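Local coordinates for ABC transporter, substrate binding protein (Aeropyrum pernix, PDB 3EAF) that carries a bound magnesium ion and probably serves as the substrate-binding protein of an ABC transporter, capturing a solute for import, at residues L112-D123 and Y341-V352. Residues are numbered along the deposited sequence; the frame is centred on the assembly and turned at random.
Sequences LVKPFNFYPAPD and YEPGFHLAYRKV. With MG (magnesium ion), chain C.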
ATOM      1  N   LEU A 112     -12.971  -0.664   3.573  1.00 12.62           N
ATOM      2  CA  LEU A 112     -13.590   0.663   3.490  1.00 12.49           C
ATOM      3  C   LEU A 112     -14.853   0.831   4.330  1.00 12.83           C
ATOM      4  O   LEU A 112     -15.128   1.929   4.810  1.00 13.43           O
ATOM      5  CB  LEU A 112     -13.865   1.039   2.022  1.00 12.49           C
ATOM      6  CG  LEU A 112     -12.648   1.160   1.096  1.00 11.99           C
ATOM      7  CD1 LEU A 112     -13.061   1.239  -0.357  1.00 11.51           C
ATOM      8  CD2 LEU A 112     -11.771   2.348   1.468  1.00 12.43           C
ATOM      9  N   VAL A 113     -15.605  -0.256   4.513  1.00 12.51           N
ATOM     10  CA  VAL A 113     -16.859  -0.231   5.270  1.00 12.44           C
ATOM     11  C   VAL A 113     -16.683  -0.655   6.739  1.00 12.48           C
ATOM     12  O   VAL A 113     -17.655  -0.708   7.504  1.00 12.26           O
ATOM     13  CB  VAL A 113     -17.962  -1.102   4.598  1.00 12.54           C
ATOM     14  CG1 VAL A 113     -18.385  -0.495   3.277  1.00 11.99           C
ATOM     15  CG2 VAL A 113     -17.489  -2.553   4.417  1.00 12.70           C
ATOM     16  N   LYS A 114     -15.439  -0.943   7.124  1.00 12.12           N
ATOM     17  CA  LYS A 114     -15.133  -1.365   8.492  1.00 12.30           C
ATOM     18  C   LYS A 114     -14.751  -0.129   9.301  1.00 12.11           C
ATOM     19  O   LYS A 114     -13.819   0.580   8.934  1.00 12.22           O
ATOM     20  CB  LYS A 114     -14.007  -2.407   8.506  1.00 12.29           C
ATOM     21  CG  LYS A 114     -14.254  -3.637   7.624  1.00 12.77           C
ATOM     22  CD  LYS A 114     -15.391  -4.491   8.161  1.00 13.38           C
ATOM     23  CE  LYS A 114     -15.557  -5.767   7.349  1.00 14.00           C
ATOM     24  NZ  LYS A 114     -16.832  -6.466   7.672  1.00 14.12           N
ATOM     25  N   PRO A 115     -15.494   0.150  10.390  1.00 12.11           N
ATOM     26  CA  PRO A 115     -15.402   1.461  11.045  1.00 12.20           C
ATOM     27  C   PRO A 115     -14.023   1.869  11.581  1.00 11.63           C
ATOM     28  O   PRO A 115     -13.749   3.053  11.663  1.00 12.03           O
ATOM     29  CB  PRO A 115     -16.417   1.355  12.195  1.00 12.12           C
ATOM     30  CG  PRO A 115     -17.375   0.269  11.748  1.00 12.80           C
ATOM     31  CD  PRO A 115     -16.475  -0.724  11.060  1.00 12.15           C
ATOM     32  N   PHE A 116     -13.170   0.918  11.948  1.00 11.52           N
ATOM     33  CA  PHE A 116     -11.886   1.273  12.562  1.00 11.31           C
ATOM     34  C   PHE A 116     -10.673   1.092  11.653  1.00 11.18           C
ATOM     35  O   PHE A 116      -9.541   1.304  12.090  1.00 11.07           O
ATOM     36  CB  PHE A 116     -11.698   0.552  13.910  1.00 11.25           C
ATOM     37  CG  PHE A 116     -12.434   1.211  15.041  1.00 11.28           C
ATOM     38  CD1 PHE A 116     -11.770   2.080  15.909  1.00 11.60           C
ATOM     39  CD2 PHE A 116     -13.806   1.002  15.218  1.00 11.64           C
ATOM     40  CE1 PHE A 116     -12.455   2.709  16.956  1.00 11.60           C
ATOM     41  CE2 PHE A 116     -14.500   1.622  16.265  1.00 12.23           C
ATOM     42  CZ  PHE A 116     -13.818   2.484  17.133  1.00 11.08           C
ATOM     43  N   ASN A 117     -10.914   0.732  10.388  1.00 10.83           N
ATOM     44  CA  ASN A 117      -9.833   0.547   9.421  1.00 10.43           C
ATOM     45  C   ASN A 117      -9.625   1.749   8.500  1.00 10.24           C
ATOM     46  O   ASN A 117     -10.578   2.266   7.905  1.00 10.67           O
ATOM     47  CB  ASN A 117     -10.043  -0.730   8.603  1.00 10.20           C
ATOM     48  CG  ASN A 117      -9.894  -1.992   9.443  1.00 10.08           C
ATOM     49  OD1 ASN A 117      -8.803  -2.566   9.550  1.00 10.86           O
ATOM     50  ND2 ASN A 117     -10.980  -2.412  10.063  1.00  6.99           N
ATOM     51  N   PHE A 118      -8.369   2.186   8.402  1.00  9.81           N
ATOM     52  CA  PHE A 118      -7.983   3.340   7.590  1.00  9.34           C
ATOM     53  C   PHE A 118      -6.665   3.035   6.877  1.00  8.99           C
ATOM     54  O   PHE A 118      -5.860   2.236   7.351  1.00  8.78           O
ATOM     55  CB  PHE A 118      -7.783   4.590   8.461  1.00  9.17           C
ATOM     56  CG  PHE A 118      -9.016   5.044   9.196  1.00  9.68           C
ATOM     57  CD1 PHE A 118      -9.841   6.029   8.656  1.00  9.46           C
ATOM     58  CD2 PHE A 118      -9.333   4.518  10.450  1.00  9.46           C
ATOM     59  CE1 PHE A 118     -10.980   6.463   9.338  1.00  9.98           C
ATOM     60  CE2 PHE A 118     -10.467   4.949  11.145  1.00  9.08           C
ATOM     61  CZ  PHE A 118     -11.289   5.929  10.593  1.00  7.94           C
ATOM     62  N   TYR A 119      -6.453   3.671   5.733  1.00  8.66           N
ATOM     63  CA  TYR A 119      -5.135   3.687   5.092  1.00  8.42           C
ATOM     64  C   TYR A 119      -5.059   4.924   4.209  1.00  8.33           C
ATOM     65  O   TYR A 119      -6.064   5.307   3.616  1.00  8.04           O
ATOM     66  CB  TYR A 119      -4.843   2.391   4.308  1.00  8.17           C
ATOM     67  CG  TYR A 119      -5.986   1.864   3.461  1.00  8.55           C
ATOM     68  CD1 TYR A 119      -6.204   2.349   2.166  1.00  8.17           C
ATOM     69  CD2 TYR A 119      -6.837   0.863   3.941  1.00  8.62           C
ATOM     70  CE1 TYR A 119      -7.256   1.880   1.384  1.00  8.28           C
ATOM     71  CE2 TYR A 119      -7.892   0.381   3.156  1.00  8.67           C
ATOM     72  CZ  TYR A 119      -8.093   0.894   1.882  1.00  8.74           C
ATOM     73  OH  TYR A 119      -9.123   0.412   1.102  1.00  8.57           O
ATOM     74  N   PRO A 120      -3.872   5.561   4.128  1.00  8.12           N
ATOM     75  CA  PRO A 120      -3.719   6.843   3.430  1.00  7.73           C
ATOM     76  C   PRO A 120      -3.515   6.709   1.913  1.00  7.53           C
ATOM     77  O   PRO A 120      -2.618   7.341   1.342  1.00  6.90           O
ATOM     78  CB  PRO A 120      -2.470   7.427   4.092  1.00  7.81           C
ATOM     79  CG  PRO A 120      -1.630   6.234   4.369  1.00  7.74           C
ATOM     80  CD  PRO A 120      -2.590   5.102   4.700  1.00  8.02           C
ATOM     81  N   ALA A 121      -4.345   5.891   1.271  1.00  7.24           N
ATOM     82  CA  ALA A 121      -4.232   5.632  -0.161  1.00  7.06           C
ATOM     83  C   ALA A 121      -5.600   5.194  -0.693  1.00  7.27           C
ATOM     84  O   ALA A 121      -6.469   4.808   0.090  1.00  7.02           O
ATOM     85  CB  ALA A 121      -3.169   4.547  -0.432  1.00  7.14           C
ATOM     86  N   PRO A 122      -5.799   5.253  -2.025  1.00  7.55           N
ATOM     87  CA  PRO A 122      -7.011   4.621  -2.554  1.00  7.86           C
ATOM     88  C   PRO A 122      -6.944   3.116  -2.316  1.00  7.92           C
ATOM     89  O   PRO A 122      -5.860   2.571  -2.152  1.00  7.35           O
ATOM     90  CB  PRO A 122      -6.947   4.916  -4.059  1.00  7.69           C
ATOM     91  CG  PRO A 122      -5.935   6.023  -4.219  1.00  7.88           C
ATOM     92  CD  PRO A 122      -4.961   5.828  -3.091  1.00  7.38           C
ATOM     93  N   ASP A 123      -8.090   2.450  -2.308  1.00  8.27           N
ATOM     94  CA  ASP A 123      -8.101   1.000  -2.200  1.00  8.73           C
ATOM     95  C   ASP A 123      -7.414   0.392  -3.423  1.00  8.70           C
ATOM     96  O   ASP A 123      -7.281   1.056  -4.451  1.00  8.82           O
ATOM     97  CB  ASP A 123      -9.534   0.504  -2.125  1.00  8.88           C
ATOM     98  CG  ASP A 123     -10.296   0.810  -3.385  1.00  9.55           C
ATOM     99  OD1 ASP A 123     -10.421  -0.092  -4.234  1.00  9.89           O
ATOM    100  OD2 ASP A 123     -10.721   1.967  -3.541  1.00 10.02           O
ATOM    101  N   TYR A 341     -11.928  11.005   4.918  1.00 12.38           N
ATOM    102  CA  TYR A 341     -12.670   9.767   5.152  1.00 12.67           C
ATOM    103  C   TYR A 341     -14.141  10.001   5.500  1.00 13.27           C
ATOM    104  O   TYR A 341     -14.466  10.816   6.360  1.00 13.20           O
ATOM    105  CB  TYR A 341     -12.036   8.955   6.289  1.00 11.78           C
ATOM    106  CG  TYR A 341     -10.612   8.529   6.060  1.00 11.21           C
ATOM    107  CD1 TYR A 341     -10.290   7.582   5.083  1.00 10.17           C
ATOM    108  CD2 TYR A 341      -9.580   9.049   6.843  1.00 10.76           C
ATOM    109  CE1 TYR A 341      -8.976   7.172   4.888  1.00  9.98           C
ATOM    110  CE2 TYR A 341      -8.272   8.650   6.652  1.00 10.11           C
ATOM    111  CZ  TYR A 341      -7.970   7.717   5.677  1.00 10.15           C
ATOM    112  OH  TYR A 341      -6.659   7.329   5.494  1.00 10.72           O
ATOM    113  N   GLU A 342     -15.014   9.245   4.844  1.00 13.89           N
ATOM    114  CA  GLU A 342     -16.441   9.276   5.111  1.00 14.91           C
ATOM    115  C   GLU A 342     -16.815   8.176   6.107  1.00 14.68           C
ATOM    116  O   GLU A 342     -16.376   7.032   5.948  1.00 14.73           O
ATOM    117  CB  GLU A 342     -17.191   9.064   3.789  1.00 15.12           C
ATOM    118  CG  GLU A 342     -18.682   8.873   3.919  1.00 17.30           C
ATOM    119  CD  GLU A 342     -19.384   8.720   2.582  1.00 16.92           C
ATOM    120  OE1 GLU A 342     -18.788   9.072   1.539  1.00 20.76           O
ATOM    121  OE2 GLU A 342     -20.537   8.238   2.582  1.00 21.08           O
ATOM    122  N   PRO A 343     -17.638   8.504   7.127  1.00 14.56           N
ATOM    123  CA  PRO A 343     -18.165   7.436   7.983  1.00 14.77           C
ATOM    124  C   PRO A 343     -18.899   6.401   7.128  1.00 14.63           C
ATOM    125  O   PRO A 343     -19.723   6.769   6.298  1.00 14.84           O
ATOM    126  CB  PRO A 343     -19.138   8.174   8.911  1.00 14.72           C
ATOM    127  CG  PRO A 343     -18.640   9.587   8.935  1.00 14.68           C
ATOM    128  CD  PRO A 343     -18.122   9.835   7.545  1.00 14.54           C
ATOM    129  N   GLY A 344     -18.561   5.126   7.297  1.00 14.53           N
ATOM    130  CA  GLY A 344     -19.135   4.049   6.475  1.00 14.13           C
ATOM    131  C   GLY A 344     -18.408   3.764   5.165  1.00 13.88           C
ATOM    132  O   GLY A 344     -18.677   2.754   4.519  1.00 13.81           O
ATOM    133  N   PHE A 345     -17.494   4.648   4.762  1.00 13.21           N
ATOM    134  CA  PHE A 345     -16.775   4.502   3.493  1.00 12.52           C
ATOM    135  C   PHE A 345     -15.443   5.258   3.540  1.00 12.07           C
ATOM    136  O   PHE A 345     -15.354   6.397   3.078  1.00 11.94           O
ATOM    137  CB  PHE A 345     -17.651   5.006   2.337  1.00 12.87           C
ATOM    138  CG  PHE A 345     -17.211   4.531   0.968  1.00 13.44           C
ATOM    139  CD1 PHE A 345     -17.357   3.196   0.596  1.00 14.54           C
ATOM    140  CD2 PHE A 345     -16.677   5.422   0.049  1.00 13.28           C
ATOM    141  CE1 PHE A 345     -16.967   2.762  -0.671  1.00 14.32           C
ATOM    142  CE2 PHE A 345     -16.281   4.994  -1.218  1.00 13.58           C
ATOM    143  CZ  PHE A 345     -16.429   3.663  -1.575  1.00 13.79           C
ATOM    144  N   HIS A 346     -14.413   4.624   4.100  1.00 11.21           N
ATOM    145  CA  HIS A 346     -13.127   5.300   4.354  1.00 10.49           C
ATOM    146  C   HIS A 346     -12.203   5.405   3.143  1.00 10.25           C
ATOM    147  O   HIS A 346     -11.006   5.109   3.250  1.00 10.41           O
ATOM    148  CB  HIS A 346     -12.366   4.628   5.508  1.00 10.42           C
ATOM    149  CG  HIS A 346     -13.057   4.717   6.832  1.00  9.87           C
ATOM    150  ND1 HIS A 346     -12.796   3.843   7.864  1.00 10.14           N
ATOM    151  CD2 HIS A 346     -13.983   5.586   7.300  1.00  9.91           C
ATOM    152  CE1 HIS A 346     -13.545   4.159   8.906  1.00 10.41           C
ATOM    153  NE2 HIS A 346     -14.276   5.213   8.589  1.00 10.26           N
ATOM    154  N   LEU A 347     -12.738   5.846   2.004  1.00  9.86           N
ATOM    155  CA  LEU A 347     -11.921   6.050   0.796  1.00  9.83           C
ATOM    156  C   LEU A 347     -11.171   7.380   0.854  1.00  9.95           C
ATOM    157  O   LEU A 347     -11.777   8.447   0.745  1.00 10.14           O
ATOM    158  CB  LEU A 347     -12.766   5.952  -0.484  1.00  9.20           C
ATOM    159  CG  LEU A 347     -12.017   6.022  -1.824  1.00  9.24           C
ATOM    160  CD1 LEU A 347     -11.015   4.866  -1.971  1.00  8.24           C
ATOM    161  CD2 LEU A 347     -12.980   6.054  -3.017  1.00  9.57           C
ATOM    162  N   ALA A 348      -9.848   7.308   1.006  1.00 10.00           N
ATOM    163  CA  ALA A 348      -9.033   8.498   1.291  1.00 10.15           C
ATOM    164  C   ALA A 348      -8.985   9.479   0.123  1.00 10.28           C
ATOM    165  O   ALA A 348      -9.096  10.693   0.318  1.00 10.12           O
ATOM    166  CB  ALA A 348      -7.619   8.088   1.716  1.00 10.37           C
ATOM    167  N   TYR A 349      -8.807   8.927  -1.079  1.00 10.20           N
ATOM    168  CA  TYR A 349      -8.754   9.667  -2.345  1.00 10.49           C
ATOM    169  C   TYR A 349      -8.690   8.626  -3.454  1.00 10.73           C
ATOM    170  O   TYR A 349      -8.673   7.427  -3.164  1.00 10.72           O
ATOM    171  CB  TYR A 349      -7.566  10.650  -2.406  1.00 10.17           C
ATOM    172  CG  TYR A 349      -6.198  10.047  -2.146  1.00 10.13           C
ATOM    173  CD1 TYR A 349      -5.379   9.644  -3.202  1.00  9.72           C
ATOM    174  CD2 TYR A 349      -5.712   9.905  -0.847  1.00  9.69           C
ATOM    175  CE1 TYR A 349      -4.113   9.098  -2.968  1.00  8.87           C
ATOM    176  CE2 TYR A 349      -4.459   9.360  -0.601  1.00  9.52           C
ATOM    177  CZ  TYR A 349      -3.665   8.955  -1.667  1.00 10.02           C
ATOM    178  OH  TYR A 349      -2.427   8.409  -1.425  1.00  9.90           O
ATOM    179  N   ARG A 350      -8.670   9.058  -4.714  1.00 11.02           N
ATOM    180  CA  ARG A 350      -8.743   8.102  -5.829  1.00 11.17           C
ATOM    181  C   ARG A 350      -7.510   8.064  -6.734  1.00 11.31           C
ATOM    182  O   ARG A 350      -7.184   7.012  -7.295  1.00 11.25           O
ATOM    183  CB  ARG A 350      -9.990   8.350  -6.689  1.00 10.77           C
ATOM    184  CG  ARG A 350     -11.307   8.077  -5.987  1.00 11.14           C
ATOM    185  CD  ARG A 350     -12.506   8.279  -6.910  1.00 11.04           C
ATOM    186  NE  ARG A 350     -12.775   7.128  -7.780  1.00 13.10           N
ATOM    187  CZ  ARG A 350     -12.677   7.139  -9.113  1.00 14.45           C
ATOM    188  NH1 ARG A 350     -12.297   8.240  -9.761  1.00 12.93           N
ATOM    189  NH2 ARG A 350     -12.966   6.041  -9.808  1.00 14.33           N
ATOM    190  N   LYS A 351      -6.832   9.194  -6.898  1.00 11.45           N
ATOM    191  CA  LYS A 351      -5.768   9.252  -7.902  1.00 12.03           C
ATOM    192  C   LYS A 351      -4.439   8.664  -7.421  1.00 11.20           C
ATOM    193  O   LYS A 351      -4.214   8.508  -6.222  1.00 10.65           O
ATOM    194  CB  LYS A 351      -5.599  10.664  -8.472  1.00 12.31           C
ATOM    195  CG  LYS A 351      -5.082  11.709  -7.512  1.00 13.32           C
ATOM    196  CD  LYS A 351      -5.022  13.077  -8.214  1.00 13.87           C
ATOM    197  CE  LYS A 351      -6.407  13.694  -8.379  1.00 17.45           C
ATOM    198  NZ  LYS A 351      -6.318  15.125  -8.838  1.00 18.35           N
ATOM    199  N   VAL A 352      -3.588   8.311  -8.381  1.00 10.77           N
ATOM    200  CA  VAL A 352      -2.285   7.708  -8.109  1.00 10.17           C
ATOM    201  C   VAL A 352      -1.218   8.289  -9.020  1.00 10.04           C
ATOM    202  O   VAL A 352      -1.537   8.882 -10.051  1.00  9.80           O
ATOM    203  CB  VAL A 352      -2.301   6.166  -8.299  1.00 10.36           C
ATOM    204  CG1 VAL A 352      -3.178   5.506  -7.251  1.00  9.36           C
ATOM    205  CG2 VAL A 352      -2.730   5.775  -9.725  1.00  9.47           C
TER
HETATM  206 MG    MG C   1     -14.023  13.031   6.685  1.00 14.55          MG
HETATM  207  O   HOH W   1      -9.119   3.580   4.210  1.00  8.80           O
HETATM  208  O   HOH W   2      -8.825   4.744   1.475  1.00 12.37           O
HETATM  209  O   HOH W   3     -11.848  12.539   7.272  1.00 11.36           O
HETATM  210  O   HOH W   4     -14.661  15.416   7.125  1.00 12.68           O
HETATM  211  O   HOH W   5     -15.895  13.244   4.940  1.00 13.91           O
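The imidazole of His346 is gripped over one face and at its edge: Phe118 lies over that face, and each ring nitrogen has an oxygen partner. The two rings form an offset stack, centroids 4.0 Å apart and planes 14° from parallel. In the imidazole plane, ND1 gives its hydrogen to Asn117 O at 2.7 Å, while CE1 lies 3.0 Å from Pro115 O. With CG beside the backbone N (chi1 -64°), the ring reaches into the type I beta turn from Lys114 to Asn117. The backbone adds a bond of its own, from His346 N to Leu112 O at 2.9 Å.

Phe118 serves a second ring as well. Its CD1 edge stands over the centre of the Tyr341 ring, an edge-to-face pair with planes at 73°, and the Tyr341 hydroxyl makes a weak bond to Tyr119 O. Further along, Tyr349 OH donates to Pro120 O at 3.0 Å, and Pro122 lays CD over the face of the same tyrosine, 3.4 Å from CE1. Two waters bridge the segments: one links Tyr119 N to His346 O, the other ties that same carbonyl to Ala121 O and Ala348 N.

The contact thus joins the edge-strand region of one sheet, at 117-118, to the loop leading into strand 352-357 of the other, and one end of it is part of the magnesium site. Tyr341 O binds the metal at 2.3 Å, with Asp340 and Glu325 O completing the protein ligands. With ND1 donating to a carbonyl and NE2 bonded to the carboxylate of Glu325, the surroundings would probably favour the doubly protonated, cationic imidazole.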